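Local coordinates for protein acRAF (Thiomonas intermedia, PDB 4LOW) that acts as a RuBisCO assembly factor in the alpha-carboxysome and resembles pterin-4a-carbinolamine dehydratases, whose dehydration of hydroxytetrahydrobiopterin has been inferred for it too, at residues F19-A23 with V81-A85; L40-Q46 with F77-V81. All blocks are in the same frame, centred on the assembly; numbering follows the deposited sequence.

Contact 1: residues F19-A23 with V81-A85; sequences FKRFA and VDALA. With FMT (formic acid), chain C.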
ATOM      1  N   PHE A  19      -6.929   7.782  10.574  1.00 19.77           N
ATOM      2  CA  PHE A  19      -6.971   6.493   9.907  1.00 18.99           C
ATOM      3  C   PHE A  19      -8.269   6.417   9.104  1.00 19.74           C
ATOM      4  O   PHE A  19      -9.343   6.769   9.629  1.00 19.87           O
ATOM      5  CB  PHE A  19      -6.930   5.347  10.954  1.00 20.83           C
ATOM      6  CG  PHE A  19      -7.260   3.997  10.350  1.00 20.62           C
ATOM      7  CD1 PHE A  19      -6.277   3.253   9.713  1.00 20.91           C
ATOM      8  CD2 PHE A  19      -8.563   3.512  10.357  1.00 20.33           C
ATOM      9  CE1 PHE A  19      -6.611   2.092   9.027  1.00 20.61           C
ATOM     10  CE2 PHE A  19      -8.895   2.383   9.623  1.00 20.05           C
ATOM     11  CZ  PHE A  19      -7.921   1.687   8.966  1.00 18.85           C
ATOM     12  N   LYS A  20      -8.220   5.854   7.877  1.00 17.96           N
ATOM     13  CA  LYS A  20      -9.473   5.573   7.203  1.00 17.80           C
ATOM     14  C   LYS A  20      -9.285   4.422   6.254  1.00 17.74           C
ATOM     15  O   LYS A  20      -8.273   4.308   5.567  1.00 17.53           O
ATOM     16  CB  LYS A  20      -9.987   6.800   6.430  1.00 19.75           C
ATOM     17  CG  LYS A  20     -11.373   6.615   5.822  1.00 19.56           C
ATOM     18  CD  LYS A  20     -11.925   7.969   5.374  1.00 19.93           C
ATOM     19  CE  LYS A  20     -13.162   7.798   4.548  1.00 22.99           C
ATOM     20  NZ  LYS A  20     -13.702   9.151   4.174  1.00 22.58           N
ATOM     21  N   ARG A  21     -10.317   3.587   6.169  1.00 17.05           N
ATOM     22  CA  ARG A  21     -10.390   2.483   5.198  1.00 17.24           C
ATOM     23  C   ARG A  21     -11.338   2.833   4.068  1.00 17.32           C
ATOM     24  O   ARG A  21     -12.473   3.297   4.305  1.00 18.21           O
ATOM     25  CB  ARG A  21     -10.883   1.231   5.918  1.00 17.48           C
ATOM     26  CG  ARG A  21     -11.134   0.018   5.017  1.00 17.47           C
ATOM     27  CD  ARG A  21     -11.717  -1.138   5.830  1.00 19.13           C
ATOM     28  NE  ARG A  21     -11.767  -2.405   5.070  1.00 18.34           N
ATOM     29  CZ  ARG A  21     -10.768  -3.270   5.012  1.00 18.99           C
ATOM     30  NH1 ARG A  21      -9.611  -2.999   5.619  1.00 19.23           N
ATOM     31  NH2 ARG A  21     -10.924  -4.426   4.374  1.00 18.38           N
ATOM     32  N   PHE A  22     -10.897   2.621   2.862  1.00 17.18           N
ATOM     33  CA  PHE A  22     -11.704   2.827   1.667  1.00 17.44           C
ATOM     34  C   PHE A  22     -11.905   1.487   1.016  1.00 18.59           C
ATOM     35  O   PHE A  22     -10.924   0.797   0.758  1.00 19.17           O
ATOM     36  CB  PHE A  22     -10.939   3.748   0.707  1.00 18.70           C
ATOM     37  CG  PHE A  22     -10.753   5.161   1.212  1.00 19.07           C
ATOM     38  CD1 PHE A  22      -9.723   5.480   2.092  1.00 19.42           C
ATOM     39  CD2 PHE A  22     -11.648   6.160   0.861  1.00 20.21           C
ATOM     40  CE1 PHE A  22      -9.580   6.794   2.579  1.00 20.26           C
ATOM     41  CE2 PHE A  22     -11.483   7.471   1.326  1.00 21.48           C
ATOM     42  CZ  PHE A  22     -10.468   7.767   2.185  1.00 21.36           C
ATOM     43  N   ALA A  23     -13.118   1.129   0.639  1.00 17.89           N
ATOM     44  CA  ALA A  23     -13.366  -0.147  -0.041  1.00 19.30           C
ATOM     45  C   ALA A  23     -13.979   0.138  -1.408  1.00 19.68           C
ATOM     46  O   ALA A  23     -14.717   1.119  -1.590  1.00 20.83           O
ATOM     47  CB  ALA A  23     -14.296  -1.017   0.802  1.00 21.20           C
ATOM     48  N   VAL A  81      -7.935  13.219  -0.205  1.00 19.97           N
ATOM     49  CA  VAL A  81      -8.009  11.764  -0.421  1.00 18.97           C
ATOM     50  C   VAL A  81      -9.484  11.363  -0.562  1.00 21.29           C
ATOM     51  O   VAL A  81      -9.840  10.634  -1.504  1.00 21.18           O
ATOM     52  CB  VAL A  81      -7.366  11.012   0.724  1.00 20.21           C
ATOM     53  CG1 VAL A  81      -7.632   9.513   0.606  1.00 20.77           C
ATOM     54  CG2 VAL A  81      -5.880  11.269   0.773  1.00 20.34           C
ATOM     55  N   ASP A  82     -10.383  11.895   0.309  1.00 20.76           N
ATOM     56  CA  ASP A  82     -11.811  11.598   0.180  1.00 21.25           C
ATOM     57  C   ASP A  82     -12.338  11.996  -1.207  1.00 23.11           C
ATOM     58  O   ASP A  82     -13.133  11.256  -1.799  1.00 23.35           O
ATOM     59  CB  ASP A  82     -12.609  12.351   1.238  1.00 21.82           C
ATOM     60  CG  ASP A  82     -12.451  11.814   2.628  1.00 23.85           C
ATOM     61  OD1 ASP A  82     -11.827  10.756   2.787  1.00 22.78           O
ATOM     62  OD2 ASP A  82     -12.938  12.465   3.559  1.00 28.65           O
ATOM     63  N   ALA A  83     -11.895  13.151  -1.736  1.00 21.43           N
ATOM     64  CA  ALA A  83     -12.368  13.586  -3.042  1.00 22.68           C
ATOM     65  C   ALA A  83     -11.883  12.654  -4.148  1.00 25.13           C
ATOM     66  O   ALA A  83     -12.604  12.495  -5.142  1.00 25.89           O
ATOM     67  CB  ALA A  83     -11.915  15.011  -3.332  1.00 24.38           C
ATOM     68  N   LEU A  84     -10.696  12.026  -4.000  1.00 22.39           N
ATOM     69  CA  LEU A  84     -10.222  11.069  -4.998  1.00 22.94           C
ATOM     70  C   LEU A  84     -11.094   9.819  -4.986  1.00 25.64           C
ATOM     71  O   LEU A  84     -11.226   9.156  -6.021  1.00 26.61           O
ATOM     72  CB  LEU A  84      -8.777  10.643  -4.728  1.00 24.21           C
ATOM     73  CG  LEU A  84      -7.702  11.738  -4.749  1.00 28.47           C
ATOM     74  CD1 LEU A  84      -6.345  11.155  -4.369  1.00 30.10           C
ATOM     75  CD2 LEU A  84      -7.642  12.449  -6.098  1.00 30.31           C
ATOM     76  N   ALA A  85     -11.644   9.457  -3.828  1.00 25.36           N
ATOM     77  CA  ALA A  85     -12.518   8.291  -3.689  1.00 26.80           C
ATOM     78  C   ALA A  85     -13.980   8.582  -4.111  1.00 36.01           C
ATOM     79  O   ALA A  85     -14.803   7.658  -4.082  1.00 40.55           O
ATOM     80  CB  ALA A  85     -12.481   7.791  -2.259  1.00 27.07           C
TER
HETATM   81  C   FMT C 101     -12.548   4.195   9.281  0.50 19.98           C
HETATM   82  O1  FMT C 101     -12.465   3.747   8.103  0.50 13.88           O
HETATM   83  O2  FMT C 101     -12.622   5.541   9.439  0.50 27.85           O

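Contact 2: residues L40-Q46 with F77-V81; sequences LSEETGQ and FAARV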
ATOM      1  N   LEU A  40      -1.399  12.637  -5.763  1.00 22.27           N
ATOM      2  CA  LEU A  40      -1.689  13.613  -4.718  1.00 21.68           C
ATOM      3  C   LEU A  40      -0.494  13.831  -3.784  1.00 24.96           C
ATOM      4  O   LEU A  40      -0.184  14.980  -3.439  1.00 25.47           O
ATOM      5  CB  LEU A  40      -2.902  13.141  -3.919  1.00 21.74           C
ATOM      6  CG  LEU A  40      -3.227  14.023  -2.704  1.00 23.38           C
ATOM      7  CD1 LEU A  40      -3.645  15.436  -3.140  1.00 25.24           C
ATOM      8  CD2 LEU A  40      -4.299  13.401  -1.906  1.00 25.35           C
ATOM      9  N   SER A  41       0.159  12.772  -3.357  1.00 24.59           N
ATOM     10  CA  SER A  41       1.307  12.849  -2.461  1.00 25.58           C
ATOM     11  C   SER A  41       2.433  13.597  -3.083  1.00 28.96           C
ATOM     12  O   SER A  41       3.122  14.395  -2.417  1.00 29.48           O
ATOM     13  CB  SER A  41       1.767  11.445  -2.078  1.00 28.21           C
ATOM     14  OG  SER A  41       1.072  11.048  -0.916  1.00 38.86           O
ATOM     15  N   GLU A  42       2.634  13.388  -4.377  1.00 26.01           N
ATOM     16  CA  GLU A  42       3.702  14.079  -5.097  1.00 27.49           C
ATOM     17  C   GLU A  42       3.347  15.559  -5.272  1.00 31.12           C
ATOM     18  O   GLU A  42       4.227  16.417  -5.117  1.00 31.31           O
ATOM     19  CB  GLU A  42       3.925  13.413  -6.455  1.00 29.37           C
ATOM     20  CG  GLU A  42       4.485  12.005  -6.335  1.00 31.75           C
ATOM     21  CD  GLU A  42       4.111  11.058  -7.456  1.00 46.74           C
ATOM     22  OE1 GLU A  42       3.557  11.530  -8.478  1.00 39.39           O
ATOM     23  OE2 GLU A  42       4.345   9.836  -7.294  1.00 34.85           O
ATOM     24  N   GLU A  43       2.065  15.863  -5.559  1.00 27.61           N
ATOM     25  CA  GLU A  43       1.571  17.232  -5.735  0.50 27.12           C
ATOM     26  C   GLU A  43       1.786  18.078  -4.491  1.00 31.89           C
ATOM     27  O   GLU A  43       2.157  19.257  -4.574  1.00 32.27           O
ATOM     28  CB  GLU A  43       0.058  17.204  -6.056  0.50 27.23           C
ATOM     29  CG  GLU A  43      -0.489  18.547  -6.526  0.50 30.70           C
ATOM     30  CD  GLU A  43       0.123  18.999  -7.836  0.50 26.67           C
ATOM     31  OE1 GLU A  43       0.555  18.120  -8.623  0.50 23.20           O
ATOM     32  OE2 GLU A  43       0.168  20.225  -8.080  0.50 24.94           O
ATOM     33  N   THR A  44       1.490  17.498  -3.344  1.00 28.79           N
ATOM     34  CA  THR A  44       1.536  18.160  -2.036  1.00 29.43           C
ATOM     35  C   THR A  44       2.870  18.028  -1.320  1.00 34.54           C
ATOM     36  O   THR A  44       3.143  18.816  -0.406  1.00 34.20           O
ATOM     37  CB  THR A  44       0.424  17.584  -1.160  1.00 30.07           C
ATOM     38  OG1 THR A  44       0.685  16.184  -0.979  1.00 30.52           O
ATOM     39  CG2 THR A  44      -0.969  17.793  -1.739  1.00 30.22           C
ATOM     40  N   GLY A  45       3.659  17.012  -1.690  1.00 31.92           N
ATOM     41  CA  GLY A  45       4.900  16.678  -0.993  1.00 32.72           C
ATOM     42  C   GLY A  45       4.566  16.054   0.359  1.00 36.56           C
ATOM     43  O   GLY A  45       5.444  15.914   1.221  1.00 38.93           O
ATOM     44  N   GLN A  46       3.279  15.658   0.560  1.00 29.91           N
ATOM     45  CA  GLN A  46       2.801  15.069   1.809  1.00 28.73           C
ATOM     46  C   GLN A  46       2.574  13.609   1.536  1.00 32.34           C
ATOM     47  O   GLN A  46       1.927  13.248   0.557  1.00 33.08           O
ATOM     48  CB  GLN A  46       1.488  15.713   2.309  1.00 30.29           C
ATOM     49  CG  GLN A  46       1.615  17.156   2.795  1.00 33.98           C
ATOM     50  CD  GLN A  46       0.246  17.744   3.048  1.00 50.66           C
ATOM     51  OE1 GLN A  46      -0.384  18.313   2.153  1.00 50.85           O
ATOM     52  NE2 GLN A  46      -0.289  17.525   4.242  1.00 41.52           N
ATOM     53  N   PHE A  77      -5.254  17.218   3.670  1.00 22.62           N
ATOM     54  CA  PHE A  77      -4.796  16.080   2.865  1.00 21.17           C
ATOM     55  C   PHE A  77      -5.847  14.968   2.875  1.00 21.82           C
ATOM     56  O   PHE A  77      -6.245  14.454   1.831  1.00 20.58           O
ATOM     57  CB  PHE A  77      -3.440  15.569   3.398  1.00 23.07           C
ATOM     58  CG  PHE A  77      -2.836  14.492   2.523  1.00 23.19           C
ATOM     59  CD1 PHE A  77      -3.141  13.157   2.732  1.00 23.39           C
ATOM     60  CD2 PHE A  77      -1.990  14.826   1.474  1.00 23.81           C
ATOM     61  CE1 PHE A  77      -2.603  12.156   1.902  1.00 24.39           C
ATOM     62  CE2 PHE A  77      -1.427  13.825   0.660  1.00 25.34           C
ATOM     63  CZ  PHE A  77      -1.762  12.507   0.861  1.00 23.98           C
ATOM     64  N   ALA A  78      -6.372  14.678   4.074  1.00 20.45           N
ATOM     65  CA  ALA A  78      -7.422  13.694   4.234  1.00 20.03           C
ATOM     66  C   ALA A  78      -8.646  14.019   3.367  1.00 20.01           C
ATOM     67  O   ALA A  78      -9.199  13.139   2.706  1.00 19.01           O
ATOM     68  CB  ALA A  78      -7.805  13.583   5.701  1.00 21.05           C
ATOM     69  N   ALA A  79      -9.064  15.290   3.324  1.00 20.33           N
ATOM     70  CA  ALA A  79     -10.209  15.665   2.516  1.00 20.42           C
ATOM     71  C   ALA A  79      -9.914  15.523   1.013  1.00 21.40           C
ATOM     72  O   ALA A  79     -10.800  15.174   0.251  1.00 20.56           O
ATOM     73  CB  ALA A  79     -10.608  17.107   2.830  1.00 21.43           C
ATOM     74  N   ARG A  80      -8.701  15.799   0.577  0.50 19.49           N
ATOM     75  CA  ARG A  80      -8.417  15.590  -0.845  0.50 19.48           C
ATOM     76  C   ARG A  80      -8.419  14.081  -1.160  0.50 21.22           C
ATOM     77  O   ARG A  80      -8.939  13.687  -2.222  0.50 18.81           O
ATOM     78  CB  ARG A  80      -7.129  16.277  -1.267  0.50 19.88           C
ATOM     79  CG  ARG A  80      -7.289  17.800  -1.357  0.50 21.80           C
ATOM     80  CD  ARG A  80      -5.959  18.491  -1.292  0.50 25.74           C
ATOM     81  NE  ARG A  80      -5.279  18.491  -2.578  0.50 30.14           N
ATOM     82  CZ  ARG A  80      -4.207  19.231  -2.838  0.50 40.02           C
ATOM     83  NH1 ARG A  80      -3.712  20.045  -1.912  0.50 29.66           N
ATOM     84  NH2 ARG A  80      -3.633  19.174  -4.026  0.50 28.06           N
ATOM     85  N   VAL A  81      -7.935  13.219  -0.205  1.00 19.97           N
ATOM     86  CA  VAL A  81      -8.009  11.764  -0.421  1.00 18.97           C
ATOM     87  C   VAL A  81      -9.484  11.363  -0.562  1.00 21.29           C
ATOM     88  O   VAL A  81      -9.840  10.634  -1.504  1.00 21.18           O
ATOM     89  CB  VAL A  81      -7.366  11.012   0.724  1.00 20.21           C
ATOM     90  CG1 VAL A  81      -7.632   9.513   0.606  1.00 20.77           C
ATOM     91  CG2 VAL A  81      -5.880  11.269   0.773  1.00 20.34           C
TER

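Contact 1: residues F19-A23 with V81-A85
The ammonium group of K20 is gripped by three oxygens: OD1 of D82, in a salt bridge with NZ to OD1 of 2.8 Å, and the carbonyl oxygens of H5 and H7, two bonds made by the N-terminal histidine tag. NZ meets OD1 from above the carboxylate, 55° out of its plane, the two side chains lying nearly perpendicular. A lysine suits this buried place because its fully extended chain, starting with CG anti to the backbone N (chi1 -174°), brings a strand-borne charge to the helix's aspartate. OD1 also accepts from W9 NE1 and borders the edge of the F22 ring, 3.3 Å from CZ and near the ring plane. The pair thus joins the sheet to the C-terminal helix in the alpha-plus-beta fold of the pterin dehydratase family, in which helices cover one face of an antiparallel sheet. F22 fills the apolar side of this joint. Its CZ lies 3.7 Å from V81 CG1, while CD2 is 3.6 Å from A85 CB, a small methyl at the end of the segment. On the strand itself, R21 N donates a nearly straight bond (172°) to O1 of a formic acid molecule, probably from the crystallisation liquor.

Contact 2: residues L40-Q46 with F77-V81
F77 reaches from helix 72-84 toward the end of helix 27-44, and Q46 follows it from CB to CE2, with hydroxyls joining further out. Its CG stands anti to the backbone N (chi1 -174°), which directs the ring toward helix 27-44. CB lies 3.8 Å from Q46 NE2; further out, CD2 rests 3.7 Å from Q46 CB, the two side chains running alongside one another and pointing opposite ways. At CE2, Q46 O is 3.4 Å away, and T44 OG1 sits at the ring edge, in its plane, at 3.6 Å. CZ, the tip, meets S41 OG. Over one face sits L40 CD2, in a CH-pi contact. A phenylalanine suits the place because its flat ring offers a face to leucine and an edge to two hydroxyls. The two helices lie side by side over the sheet of the pterin dehydratase-like fold, their local axes 11.5 Å apart and near antiparallel at 145°. The oxygens round the ring are satisfied by their own segment. T44 OG1 donates to L40 O, which T44 N reaches from the opposite face of the carbonyl plane, and accepts from Q46 N in an ST turn; S41 OG donates to a lone pair of Q46 O. G45, with positive phi, is the first residue to leave the helical conformation. On the outer side, in one of its two conformers, the R80 guanidinium takes T44 CG2 over a face, 3.6 Å from NH1, and L40 CD1 lies 3.5 Å from NE. L40 CD2 also touches V81 CG2, leucine's branches dividing between arginine and valine.

Overall arrangement
After the short strand 10-12, the chain lays down strand 17-23, then runs through helix 27-44. Contact 2 closes the inner loop: between residues 46 and 77 come strands 50-53 and 57-63 and the start of helix 72-84, with a short unmodelled piece at 66-68. Contact 1 closes the outer loop, from 23 to 81, and so encloses contact 2. The two nest without crossing and meet on V81, which serves both; L84 also packs on L40, and the contact centres are about 12 Å apart. Helix 72-84 is therefore tied twice, to the neighbouring helix by contact 2 and, near its C-terminal end, to strand 17-23 of the sheet by contact 1.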